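Local coordinates for bilirubin-inducible fluorescent protein UnaG (Anguilla japonica, PDB 4I3B) that binds unconjugated bilirubin with high affinity inside a beta barrel and, once loaded, emits green fluorescence on excitation, at residues Y20-I24 with T122-G126. Residues are numbered along the deposited sequence; the frame is centred on the assembly and turned at random. Where two conformers were deposited one is given.
With BLR (3-[5-[(Z)-(4-ethenyl-3-methyl-5-oxidanylidene-pyrrol-2-ylidene)methyl]-2-[[5-[(Z)-(3-ethenyl-4-methyl-5-oxidanylidene-pyrrol-2-ylidene)methyl]-3-(3-hydroxy-3-oxopropyl)-4-methyl-1H-pyrrol-2-yl]methyl]-4-methyl-1H-pyrrol-3-yl]propanoic acid), chain G.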
loop_
_atom_site.group_PDB
_atom_site.type_symbol
_atom_site.label_atom_id
_atom_site.label_comp_id
_atom_site.label_asym_id
_atom_site.label_seq_id
_atom_site.Cartn_x
_atom_site.Cartn_y
_atom_site.Cartn_z
ATOM N N TYR A 20 -9.888 7.008 -4.807
ATOM C CA TYR A 20 -9.252 6.949 -3.495
ATOM C C TYR A 20 -8.105 7.952 -3.431
ATOM O O TYR A 20 -7.960 8.699 -2.452
ATOM C CB TYR A 20 -8.759 5.522 -3.202
ATOM C CG TYR A 20 -7.886 5.498 -1.982
ATOM C CD1 TYR A 20 -8.438 5.445 -0.717
ATOM C CD2 TYR A 20 -6.493 5.587 -2.084
ATOM C CE1 TYR A 20 -7.631 5.463 0.400
ATOM C CE2 TYR A 20 -5.687 5.612 -0.967
ATOM C CZ TYR A 20 -6.242 5.547 0.261
ATOM O OH TYR A 20 -5.410 5.582 1.361
ATOM N N LEU A 21 -7.276 8.005 -4.478
ATOM C CA LEU A 21 -6.143 8.918 -4.468
ATOM C C LEU A 21 -6.599 10.384 -4.411
ATOM O O LEU A 21 -6.011 11.201 -3.708
ATOM C CB LEU A 21 -5.219 8.643 -5.665
ATOM C CG LEU A 21 -4.513 7.275 -5.651
ATOM C CD1 LEU A 21 -3.717 7.132 -6.929
ATOM C CD2 LEU A 21 -3.583 7.167 -4.461
ATOM N N LYS A 22 -7.675 10.702 -5.131
ATOM C CA LYS A 22 -8.271 12.042 -5.042
ATOM C C LYS A 22 -8.773 12.345 -3.623
ATOM O O LYS A 22 -8.639 13.471 -3.130
ATOM C CB LYS A 22 -9.423 12.214 -6.047
ATOM C CG LYS A 22 -10.243 13.484 -5.837
ATOM C CD LYS A 22 -11.187 13.764 -7.014
ATOM C CE LYS A 22 -12.061 14.992 -6.750
ATOM N NZ LYS A 22 -12.334 15.759 -7.993
ATOM N N ALA A 23 -9.357 11.347 -2.963
ATOM C CA ALA A 23 -9.901 11.518 -1.630
ATOM C C ALA A 23 -8.810 11.787 -0.587
ATOM O O ALA A 23 -9.061 12.519 0.370
ATOM C CB ALA A 23 -10.727 10.321 -1.242
ATOM N N ILE A 24 -7.598 11.255 -0.772
ATOM C CA ILE A 24 -6.511 11.520 0.176
ATOM C C ILE A 24 -5.741 12.778 -0.215
ATOM O O ILE A 24 -4.784 13.145 0.459
ATOM C CB ILE A 24 -5.563 10.300 0.394
ATOM C CG1 ILE A 24 -4.815 9.909 -0.874
ATOM C CG2 ILE A 24 -6.332 9.115 1.005
ATOM C CD1 ILE A 24 -3.697 8.932 -0.648
ATOM N N THR A 122 -7.551 -3.470 0.605
ATOM C CA THR A 122 -8.728 -2.637 0.645
ATOM C C THR A 122 -8.329 -1.304 1.272
ATOM O O THR A 122 -7.746 -1.280 2.374
ATOM C CB THR A 122 -9.848 -3.294 1.475
ATOM O OG1 THR A 122 -10.176 -4.570 0.934
ATOM C CG2 THR A 122 -11.098 -2.460 1.473
ATOM N N LEU A 123 -8.622 -0.219 0.559
ATOM C CA LEU A 123 -8.204 1.119 0.909
ATOM C C LEU A 123 -9.410 1.942 1.259
ATOM O O LEU A 123 -10.365 2.021 0.482
ATOM C CB LEU A 123 -7.488 1.796 -0.256
ATOM C CG LEU A 123 -6.313 1.058 -0.916
ATOM C CD1 LEU A 123 -6.715 -0.049 -1.931
ATOM C CD2 LEU A 123 -5.426 2.061 -1.624
ATOM N N THR A 124 -9.382 2.590 2.411
ATOM C CA THR A 124 -10.513 3.379 2.867
ATOM C C THR A 124 -10.097 4.787 3.263
ATOM O O THR A 124 -9.195 4.957 4.089
ATOM C CB THR A 124 -11.197 2.706 4.066
ATOM O OG1 THR A 124 -11.586 1.375 3.718
ATOM C CG2 THR A 124 -12.435 3.480 4.482
ATOM N N MET A 125 -10.774 5.779 2.690
ATOM C CA MET A 125 -10.623 7.163 3.110
ATOM C C MET A 125 -12.021 7.715 3.269
ATOM O O MET A 125 -12.702 8.003 2.290
ATOM C CB MET A 125 -9.837 7.962 2.073
ATOM C CG MET A 125 -9.788 9.439 2.383
ATOM S SD MET A 125 -9.024 9.747 3.999
ATOM C CE MET A 125 -9.150 11.535 4.063
ATOM N N GLY A 126 -12.471 7.845 4.515
ATOM C CA GLY A 126 -13.863 8.213 4.763
ATOM C C GLY A 126 -14.817 7.238 4.091
ATOM O O GLY A 126 -14.767 6.042 4.349
HETATM C CHA BLR G . 1.708 0.803 -3.859
HETATM N NA BLR G . 2.265 -0.280 -1.643
HETATM C C1A BLR G . 2.455 0.723 -2.539
HETATM C C2A BLR G . 3.312 1.664 -1.991
HETATM C C3A BLR G . 3.631 1.208 -0.712
HETATM C C4A BLR G . 2.974 -0.002 -0.522
HETATM C CMA BLR G . 4.535 1.880 0.277
HETATM C CAA BLR G . 3.802 2.909 -2.662
HETATM C CBA BLR G . 3.111 4.128 -2.195
HETATM C CGA BLR G . 3.614 5.376 -2.828
HETATM O O1A BLR G . 4.162 5.358 -3.968
HETATM O O2A BLR G . 3.495 6.452 -2.137
HETATM C CHB BLR G . 3.071 -0.815 0.701
HETATM N NB BLR G . 2.220 -2.968 -0.118
HETATM C C1B BLR G . 2.754 -2.136 0.890
HETATM C C2B BLR G . 2.856 -2.886 2.077
HETATM C C3B BLR G . 2.468 -4.096 1.900
HETATM C C4B BLR G . 1.974 -4.341 0.483
HETATM C CMB BLR G . 3.386 -2.294 3.369
HETATM O OB BLR G . 1.537 -5.270 -0.101
HETATM C CAB BLR G . 2.444 -5.198 2.895
HETATM C CBB BLR G . 2.003 -6.465 2.634
HETATM N NC BLR G . 1.293 5.159 -6.815
HETATM C C1C BLR G . 1.784 6.123 -7.908
HETATM C C2C BLR G . 1.204 7.407 -7.424
HETATM C C3C BLR G . 0.552 7.259 -6.322
HETATM C C4C BLR G . 0.554 5.952 -5.867
HETATM C CMC BLR G . 1.460 8.664 -8.185
HETATM O OC BLR G . 2.423 5.827 -8.878
HETATM C CAC BLR G . -0.105 8.325 -5.544
HETATM C CBC BLR G . -0.757 9.364 -6.121
HETATM C CHD BLR G . -0.017 5.434 -4.751
HETATM N ND BLR G . 0.993 3.087 -4.596
HETATM C C1D BLR G . 0.167 4.078 -4.212
HETATM C C2D BLR G . -0.593 3.572 -3.050
HETATM C C3D BLR G . -0.189 2.287 -2.797
HETATM C C4D BLR G . 0.867 1.931 -3.760
HETATM C CMD BLR G . -1.632 4.383 -2.349
HETATM C CAD BLR G . -0.699 1.422 -1.676
HETATM C CBD BLR G . -1.732 0.439 -2.191
HETATM C CGD BLR G . -1.079 -0.760 -2.777
HETATM O O1D BLR G . -1.305 -1.050 -3.966
HETATM O O2D BLR G . -0.342 -1.506 -2.091
#
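Tyr20 and Leu123 meet ring to aliphatic chain where the first helix of this fatty-acid binding protein-like barrel leans on a strand near its end, a worked example of one aromatic ring joining a helical cap to a barrel wall. The Tyr20 ring is carried toward the strand by a chi1 of 170°, which sets CG opposite the backbone N. Leu123 lies across one face of the ring: its CB stands 3.8 Å from the Tyr20 centroid and close to the ring normal, a CH-pi contact, while Leu123 CD2 reaches Tyr20 CE2 at 3.6 Å over the same face. At the ring's edge, in its plane, runs the strand backbone, with Tyr20 CE1 3.8 Å from Thr124 C. Met125 CB approaches CE1 of Tyr20 obliquely.

Past the ring, Met125 packs between Ala23 and Ile24: chi1 (173°) puts its CG 3.8 Å from Ala23 CB and 3.7 Å from Ile24 CG2, and the bend at chi2 (59°) then directs SD and CE, with CE 3.8 Å from Ala23 O. The side-chain contacts are apolar; the phenol oxygen of Tyr20 has its polar partner in Thr108 OG1, which also bonds Thr124 O, tying ring and strand to one residue. The next residue along the helix, Leu21, points its CB away from the strand and touches the bilirubin vinyl group, Leu21 CD1 lying 3.8 Å from BLR CBC.

Helix 17-23 rests on strand 118-125 and touches both the strand's antiparallel neighbours: Tyr20 touches Ala130 and Ala23 touches Val128 on strand 128-135, and Ile24 touches Thr108 on strand 106-115.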